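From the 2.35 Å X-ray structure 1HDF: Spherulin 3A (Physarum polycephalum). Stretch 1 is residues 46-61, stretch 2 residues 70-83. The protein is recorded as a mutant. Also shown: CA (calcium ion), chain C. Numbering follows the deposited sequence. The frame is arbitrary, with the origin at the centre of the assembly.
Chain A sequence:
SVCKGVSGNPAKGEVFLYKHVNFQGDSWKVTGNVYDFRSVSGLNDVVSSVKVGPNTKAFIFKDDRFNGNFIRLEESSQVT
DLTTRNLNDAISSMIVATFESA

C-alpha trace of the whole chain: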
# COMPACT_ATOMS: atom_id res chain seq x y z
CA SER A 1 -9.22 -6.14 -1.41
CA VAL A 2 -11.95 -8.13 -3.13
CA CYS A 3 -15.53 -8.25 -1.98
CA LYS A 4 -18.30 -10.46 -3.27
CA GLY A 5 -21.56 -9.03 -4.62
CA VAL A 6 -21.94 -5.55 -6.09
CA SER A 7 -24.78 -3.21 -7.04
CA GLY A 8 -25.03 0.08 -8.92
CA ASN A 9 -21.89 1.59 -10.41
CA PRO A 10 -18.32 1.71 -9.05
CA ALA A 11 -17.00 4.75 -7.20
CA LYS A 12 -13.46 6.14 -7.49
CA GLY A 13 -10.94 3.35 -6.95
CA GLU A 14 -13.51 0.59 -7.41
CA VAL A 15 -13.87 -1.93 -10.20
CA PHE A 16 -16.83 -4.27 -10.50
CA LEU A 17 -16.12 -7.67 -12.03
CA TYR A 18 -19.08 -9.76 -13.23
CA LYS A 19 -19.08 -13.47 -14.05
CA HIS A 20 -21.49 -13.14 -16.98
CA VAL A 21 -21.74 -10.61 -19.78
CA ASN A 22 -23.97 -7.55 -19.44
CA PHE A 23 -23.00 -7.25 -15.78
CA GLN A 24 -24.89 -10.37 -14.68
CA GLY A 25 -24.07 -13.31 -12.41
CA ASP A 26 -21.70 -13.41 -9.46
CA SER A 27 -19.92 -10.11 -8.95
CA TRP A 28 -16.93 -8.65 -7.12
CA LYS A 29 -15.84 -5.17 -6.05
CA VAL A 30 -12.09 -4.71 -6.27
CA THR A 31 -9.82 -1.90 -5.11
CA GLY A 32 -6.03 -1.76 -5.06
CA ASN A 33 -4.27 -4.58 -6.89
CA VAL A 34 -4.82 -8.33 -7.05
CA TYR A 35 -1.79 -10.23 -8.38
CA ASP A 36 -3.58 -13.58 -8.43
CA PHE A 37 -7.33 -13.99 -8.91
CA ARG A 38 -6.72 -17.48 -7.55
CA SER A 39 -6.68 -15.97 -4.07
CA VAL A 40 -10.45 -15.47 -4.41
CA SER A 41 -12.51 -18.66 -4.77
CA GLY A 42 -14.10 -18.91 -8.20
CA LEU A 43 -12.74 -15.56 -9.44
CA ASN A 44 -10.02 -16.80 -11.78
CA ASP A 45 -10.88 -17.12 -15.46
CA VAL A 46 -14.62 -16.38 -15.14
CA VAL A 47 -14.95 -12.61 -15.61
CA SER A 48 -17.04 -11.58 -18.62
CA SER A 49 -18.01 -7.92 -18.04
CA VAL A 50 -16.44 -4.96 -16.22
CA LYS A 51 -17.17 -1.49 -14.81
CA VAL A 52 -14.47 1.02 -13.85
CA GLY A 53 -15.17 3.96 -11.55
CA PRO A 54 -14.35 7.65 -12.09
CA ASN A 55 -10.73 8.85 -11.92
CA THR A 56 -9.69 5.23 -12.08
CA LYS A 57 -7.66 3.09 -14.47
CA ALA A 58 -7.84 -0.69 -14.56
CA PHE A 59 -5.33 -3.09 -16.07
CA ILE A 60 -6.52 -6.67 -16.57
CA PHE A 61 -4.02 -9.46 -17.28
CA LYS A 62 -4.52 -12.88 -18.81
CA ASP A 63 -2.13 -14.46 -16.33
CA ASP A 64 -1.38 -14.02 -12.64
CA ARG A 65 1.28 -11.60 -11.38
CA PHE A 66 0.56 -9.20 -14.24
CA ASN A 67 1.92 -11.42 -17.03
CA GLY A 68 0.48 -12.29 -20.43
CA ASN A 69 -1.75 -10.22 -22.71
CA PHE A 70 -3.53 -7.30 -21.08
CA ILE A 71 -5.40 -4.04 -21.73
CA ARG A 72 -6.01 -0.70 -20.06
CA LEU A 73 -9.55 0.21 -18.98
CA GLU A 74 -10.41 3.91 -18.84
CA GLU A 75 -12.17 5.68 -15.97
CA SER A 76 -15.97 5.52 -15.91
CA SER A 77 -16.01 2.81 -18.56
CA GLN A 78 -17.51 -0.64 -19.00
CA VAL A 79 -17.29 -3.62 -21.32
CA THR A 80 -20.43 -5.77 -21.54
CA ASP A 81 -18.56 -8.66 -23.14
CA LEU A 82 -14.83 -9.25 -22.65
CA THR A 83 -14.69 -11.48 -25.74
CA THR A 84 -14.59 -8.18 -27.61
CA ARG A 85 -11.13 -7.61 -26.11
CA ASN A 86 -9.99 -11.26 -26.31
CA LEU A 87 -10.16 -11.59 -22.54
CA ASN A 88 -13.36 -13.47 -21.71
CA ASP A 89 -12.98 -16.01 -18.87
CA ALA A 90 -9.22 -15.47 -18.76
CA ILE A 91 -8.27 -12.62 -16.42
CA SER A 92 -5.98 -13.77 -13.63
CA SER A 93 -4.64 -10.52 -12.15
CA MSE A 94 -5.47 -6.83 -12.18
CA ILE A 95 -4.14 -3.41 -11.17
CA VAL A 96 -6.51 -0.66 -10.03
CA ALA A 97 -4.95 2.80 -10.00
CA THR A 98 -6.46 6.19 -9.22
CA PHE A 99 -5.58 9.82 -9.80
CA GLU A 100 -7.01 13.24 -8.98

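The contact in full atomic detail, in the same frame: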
# COMPACT_ATOMS: atom_id res chain seq x y z
N VAL A 46 -13.16 -16.36 -14.96
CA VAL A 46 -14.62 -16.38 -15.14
C VAL A 46 -15.24 -15.03 -15.47
O VAL A 46 -16.41 -14.95 -15.83
CB VAL A 46 -15.36 -16.94 -13.89
CG1 VAL A 46 -14.77 -18.30 -13.50
CG2 VAL A 46 -15.30 -15.93 -12.75
N VAL A 47 -14.46 -13.96 -15.34
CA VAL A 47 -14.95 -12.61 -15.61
C VAL A 47 -15.36 -12.39 -17.07
O VAL A 47 -14.62 -12.72 -17.99
CB VAL A 47 -13.90 -11.55 -15.19
CG1 VAL A 47 -14.41 -10.14 -15.49
CG2 VAL A 47 -13.60 -11.68 -13.71
N SER A 48 -16.55 -11.82 -17.27
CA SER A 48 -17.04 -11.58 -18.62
C SER A 48 -17.40 -10.13 -18.92
O SER A 48 -17.44 -9.75 -20.08
CB SER A 48 -18.24 -12.49 -18.88
OG SER A 48 -17.84 -13.85 -18.80
N SER A 49 -17.68 -9.34 -17.88
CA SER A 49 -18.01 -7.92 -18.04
C SER A 49 -17.36 -7.09 -16.92
O SER A 49 -17.11 -7.60 -15.83
CB SER A 49 -19.53 -7.70 -18.06
OG SER A 49 -20.12 -8.06 -16.82
N VAL A 50 -17.10 -5.82 -17.20
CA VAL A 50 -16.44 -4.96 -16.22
C VAL A 50 -16.94 -3.51 -16.17
O VAL A 50 -17.44 -2.98 -17.16
CB VAL A 50 -14.91 -4.90 -16.49
CG1 VAL A 50 -14.19 -4.11 -15.40
CG2 VAL A 50 -14.35 -6.31 -16.60
N LYS A 51 -16.79 -2.88 -15.01
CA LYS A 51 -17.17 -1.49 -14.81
C LYS A 51 -16.04 -0.82 -14.02
O LYS A 51 -15.63 -1.32 -12.97
CB LYS A 51 -18.47 -1.38 -14.02
CG LYS A 51 -19.73 -1.70 -14.80
CD LYS A 51 -20.94 -1.48 -13.92
CE LYS A 51 -22.24 -1.49 -14.73
NZ LYS A 51 -23.43 -1.30 -13.84
N VAL A 52 -15.54 0.30 -14.52
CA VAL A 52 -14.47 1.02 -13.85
C VAL A 52 -14.98 2.39 -13.38
O VAL A 52 -15.60 3.14 -14.15
CB VAL A 52 -13.24 1.22 -14.77
CG1 VAL A 52 -12.05 1.72 -13.96
CG2 VAL A 52 -12.88 -0.10 -15.46
N GLY A 53 -14.71 2.70 -12.12
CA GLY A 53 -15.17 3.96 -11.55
C GLY A 53 -14.47 5.20 -12.06
O GLY A 53 -13.51 5.11 -12.82
N PRO A 54 -14.96 6.39 -11.66
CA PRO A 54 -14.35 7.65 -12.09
C PRO A 54 -12.91 7.78 -11.60
O PRO A 54 -12.52 7.11 -10.63
CB PRO A 54 -15.28 8.71 -11.49
CG PRO A 54 -15.83 8.03 -10.26
CD PRO A 54 -16.11 6.64 -10.78
N ASN A 55 -12.13 8.62 -12.27
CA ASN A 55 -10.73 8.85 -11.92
C ASN A 55 -10.00 7.57 -11.60
O ASN A 55 -9.16 7.54 -10.70
CB ASN A 55 -10.64 9.79 -10.72
CG ASN A 55 -10.97 11.21 -11.09
OD1 ASN A 55 -10.68 12.14 -10.33
ND2 ASN A 55 -11.57 11.39 -12.26
N THR A 56 -10.32 6.51 -12.33
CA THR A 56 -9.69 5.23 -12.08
C THR A 56 -9.26 4.53 -13.37
O THR A 56 -9.93 4.63 -14.39
CB THR A 56 -10.65 4.28 -11.32
OG1 THR A 56 -11.11 4.92 -10.12
CG2 THR A 56 -9.96 2.98 -10.97
N LYS A 57 -8.13 3.84 -13.31
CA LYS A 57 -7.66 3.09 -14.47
C LYS A 57 -7.62 1.65 -14.00
O LYS A 57 -7.34 1.38 -12.83
CB LYS A 57 -6.26 3.53 -14.89
CG LYS A 57 -6.16 4.03 -16.32
CD LYS A 57 -6.83 5.38 -16.47
CE LYS A 57 -6.37 6.07 -17.75
NZ LYS A 57 -6.86 7.48 -17.80
N ALA A 58 -7.89 0.72 -14.90
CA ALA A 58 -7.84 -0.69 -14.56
C ALA A 58 -7.04 -1.43 -15.62
O ALA A 58 -7.22 -1.22 -16.82
CB ALA A 58 -9.24 -1.25 -14.47
N PHE A 59 -6.14 -2.29 -15.16
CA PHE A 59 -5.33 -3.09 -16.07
C PHE A 59 -5.59 -4.57 -15.77
O PHE A 59 -5.25 -5.07 -14.70
CB PHE A 59 -3.85 -2.74 -15.88
CG PHE A 59 -3.52 -1.30 -16.17
CD1 PHE A 59 -3.76 -0.31 -15.22
CD2 PHE A 59 -2.99 -0.92 -17.40
CE1 PHE A 59 -3.49 1.04 -15.49
CE2 PHE A 59 -2.72 0.42 -17.68
CZ PHE A 59 -2.97 1.40 -16.72
N ILE A 60 -6.20 -5.25 -16.73
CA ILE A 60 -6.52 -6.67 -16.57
C ILE A 60 -5.53 -7.53 -17.35
O ILE A 60 -5.24 -7.27 -18.51
CB ILE A 60 -7.96 -6.94 -17.06
CG1 ILE A 60 -8.13 -6.40 -18.49
CG2 ILE A 60 -8.95 -6.27 -16.13
CD1 ILE A 60 -9.49 -6.68 -19.08
N PHE A 61 -5.01 -8.56 -16.69
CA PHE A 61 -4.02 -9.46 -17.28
C PHE A 61 -4.52 -10.88 -17.46
O PHE A 61 -5.27 -11.39 -16.63
CB PHE A 61 -2.75 -9.47 -16.43
CG PHE A 61 -2.15 -8.12 -16.24
CD1 PHE A 61 -2.78 -7.18 -15.43
CD2 PHE A 61 -1.02 -7.75 -16.96
CE1 PHE A 61 -2.29 -5.89 -15.34
CE2 PHE A 61 -0.53 -6.46 -16.88
CZ PHE A 61 -1.16 -5.53 -16.07
N PHE A 70 -2.76 -8.14 -21.98
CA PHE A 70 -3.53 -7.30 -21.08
C PHE A 70 -4.01 -6.05 -21.81
O PHE A 70 -3.61 -5.79 -22.94
CB PHE A 70 -2.66 -6.91 -19.88
CG PHE A 70 -1.49 -6.03 -20.23
CD1 PHE A 70 -0.29 -6.59 -20.64
CD2 PHE A 70 -1.61 -4.65 -20.16
CE1 PHE A 70 0.79 -5.77 -20.98
CE2 PHE A 70 -0.54 -3.83 -20.49
CZ PHE A 70 0.66 -4.39 -20.91
N ILE A 71 -4.89 -5.28 -21.16
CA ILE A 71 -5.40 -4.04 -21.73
C ILE A 71 -5.72 -3.04 -20.63
O ILE A 71 -6.00 -3.42 -19.49
CB ILE A 71 -6.69 -4.25 -22.56
CG1 ILE A 71 -7.82 -4.76 -21.66
CG2 ILE A 71 -6.42 -5.21 -23.74
CD1 ILE A 71 -9.19 -4.69 -22.29
N ARG A 72 -5.69 -1.77 -20.99
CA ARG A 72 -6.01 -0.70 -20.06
C ARG A 72 -7.49 -0.33 -20.15
O ARG A 72 -8.03 -0.17 -21.25
CB ARG A 72 -5.15 0.53 -20.36
CG ARG A 72 -5.61 1.80 -19.67
CD ARG A 72 -4.69 2.96 -20.02
NE ARG A 72 -4.57 3.12 -21.46
CZ ARG A 72 -3.60 3.81 -22.06
NH1 ARG A 72 -2.67 4.40 -21.33
NH2 ARG A 72 -3.56 3.88 -23.38
N LEU A 73 -8.14 -0.19 -19.00
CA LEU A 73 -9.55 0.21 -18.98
C LEU A 73 -9.62 1.63 -18.44
O LEU A 73 -9.06 1.93 -17.38
CB LEU A 73 -10.38 -0.75 -18.12
CG LEU A 73 -10.48 -2.17 -18.68
CD1 LEU A 73 -11.54 -2.95 -17.90
CD2 LEU A 73 -10.84 -2.13 -20.18
N GLU A 74 -10.28 2.50 -19.19
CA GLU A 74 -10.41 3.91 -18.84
C GLU A 74 -11.42 4.18 -17.73
O GLU A 74 -12.34 3.40 -17.52
CB GLU A 74 -10.83 4.70 -20.08
CG GLU A 74 -9.89 4.56 -21.26
CD GLU A 74 -8.51 5.10 -20.95
OE1 GLU A 74 -8.43 6.20 -20.38
OE2 GLU A 74 -7.51 4.45 -21.26
N GLU A 75 -11.25 5.30 -17.04
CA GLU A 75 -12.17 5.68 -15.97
C GLU A 75 -13.60 5.72 -16.49
O GLU A 75 -13.83 5.95 -17.67
CB GLU A 75 -11.81 7.07 -15.43
CG GLU A 75 -11.73 8.15 -16.50
CD GLU A 75 -10.33 8.30 -17.09
OE1 GLU A 75 -9.62 7.28 -17.19
OE2 GLU A 75 -9.96 9.43 -17.47
N SER A 76 -14.55 5.49 -15.59
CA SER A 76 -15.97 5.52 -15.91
C SER A 76 -16.30 4.78 -17.20
O SER A 76 -17.04 5.28 -18.05
CB SER A 76 -16.44 6.98 -16.02
OG SER A 76 -16.11 7.73 -14.86
N SER A 77 -15.75 3.58 -17.36
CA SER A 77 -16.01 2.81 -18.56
C SER A 77 -16.54 1.44 -18.19
O SER A 77 -16.53 1.04 -17.03
CB SER A 77 -14.73 2.62 -19.36
OG SER A 77 -13.90 1.66 -18.72
N GLN A 78 -17.01 0.71 -19.19
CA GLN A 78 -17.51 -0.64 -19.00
C GLN A 78 -17.49 -1.42 -20.29
O GLN A 78 -17.65 -0.86 -21.38
CB GLN A 78 -18.93 -0.62 -18.47
CG GLN A 78 -19.71 0.59 -18.86
CD GLN A 78 -19.98 1.45 -17.67
OE1 GLN A 78 -20.56 0.98 -16.68
NE2 GLN A 78 -19.55 2.71 -17.72
N VAL A 79 -17.30 -2.72 -20.17
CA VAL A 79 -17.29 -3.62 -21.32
C VAL A 79 -18.30 -4.71 -20.98
O VAL A 79 -18.14 -5.44 -20.00
CB VAL A 79 -15.88 -4.21 -21.55
CG1 VAL A 79 -15.23 -4.55 -20.22
CG2 VAL A 79 -15.96 -5.44 -22.44
N THR A 80 -19.36 -4.80 -21.79
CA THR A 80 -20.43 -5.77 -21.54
C THR A 80 -20.04 -7.20 -21.89
O THR A 80 -20.64 -8.14 -21.40
CB THR A 80 -21.70 -5.44 -22.34
OG1 THR A 80 -21.45 -5.61 -23.74
CG2 THR A 80 -22.15 -4.01 -22.08
N ASP A 81 -19.03 -7.34 -22.74
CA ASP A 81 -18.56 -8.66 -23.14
C ASP A 81 -17.06 -8.60 -23.39
O ASP A 81 -16.61 -7.99 -24.37
CB ASP A 81 -19.30 -9.10 -24.40
CG ASP A 81 -19.01 -10.54 -24.77
OD1 ASP A 81 -17.89 -11.01 -24.51
OD2 ASP A 81 -19.91 -11.19 -25.33
N LEU A 82 -16.28 -9.25 -22.53
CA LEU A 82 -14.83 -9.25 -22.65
C LEU A 82 -14.28 -10.01 -23.85
O LEU A 82 -13.08 -9.95 -24.13
CB LEU A 82 -14.19 -9.78 -21.36
CG LEU A 82 -14.10 -8.78 -20.20
CD1 LEU A 82 -13.62 -9.47 -18.94
CD2 LEU A 82 -13.14 -7.67 -20.59
N THR A 83 -15.14 -10.74 -24.56
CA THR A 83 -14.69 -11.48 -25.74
C THR A 83 -14.24 -10.43 -26.75
O THR A 83 -13.30 -10.65 -27.52
CB THR A 83 -15.82 -12.34 -26.35
OG1 THR A 83 -16.93 -11.51 -26.70
CG2 THR A 83 -16.29 -13.40 -25.35
CA CA C . -17.73 -15.70 -17.47
O HOH W 1 -18.63 2.09 -14.70
O HOH W 2 -13.48 9.73 -14.59
O HOH W 3 -17.81 -17.94 -16.39
O HOH W 4 -19.13 -16.81 -19.40

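What lets Leu73 cover more surface than any other residue in the contact? Its strand, 70-73, runs antiparallel to strand 56-61, and Leu73 is fixed by two backbone hydrogen bonds to Ala58: Leu73 N to Ala58 O at 2.6 Å and Ala58 N to Leu73 O at 3.0 Å. Ala58 and Leu73 present their side chains on the same face of the sheet, with Ala58 CB 3.9 Å from Leu73 CB. Leu73 also reaches the other strand pair: its CB lies 3.7 Å from Val52 CG2 and its CD1 3.8 Å from Val50 CG1. A branched, apolar chain suits this meeting point.

How does Ile60 use its length? With chi1 p and chi2 t, Ile60 places its CG1 3.6 Å from Ile71 CG1 and its CD1 4.1 Å from Leu82 CD2. The backbone bonds here are weak, Ile60 N to Ile71 O and Ile71 N to Ile60 O both measuring 3.3 Å. On the other face, the Phe61 and Phe70 rings lie nearly parallel but slid apart, and Phe70 CB sits 3.9 Å from the Phe61 ring centroid, over its face.

Why does Leu82 belong to the contact although it lies beyond the strand? Its CA-to-CB bond points toward stretch 1, and Leu82 N donates to Ser48 O at 2.8 Å. Leu82, buried, brings its CD1 to 3.6 Å from Val47 CG1 and 4.0 Å from Val50 CG2, joining the same apolar cluster.

Where does charge contribute? Lys57 starts out sideways, but its end comes nearer to stretch 2, where Lys57 NZ forms salt bridges with Glu75 OE1 at 2.8 Å and, more weakly, with Glu74 OE1 at 3.3 Å. Its long aliphatic chain lets the amine reach both carboxylates from the strand.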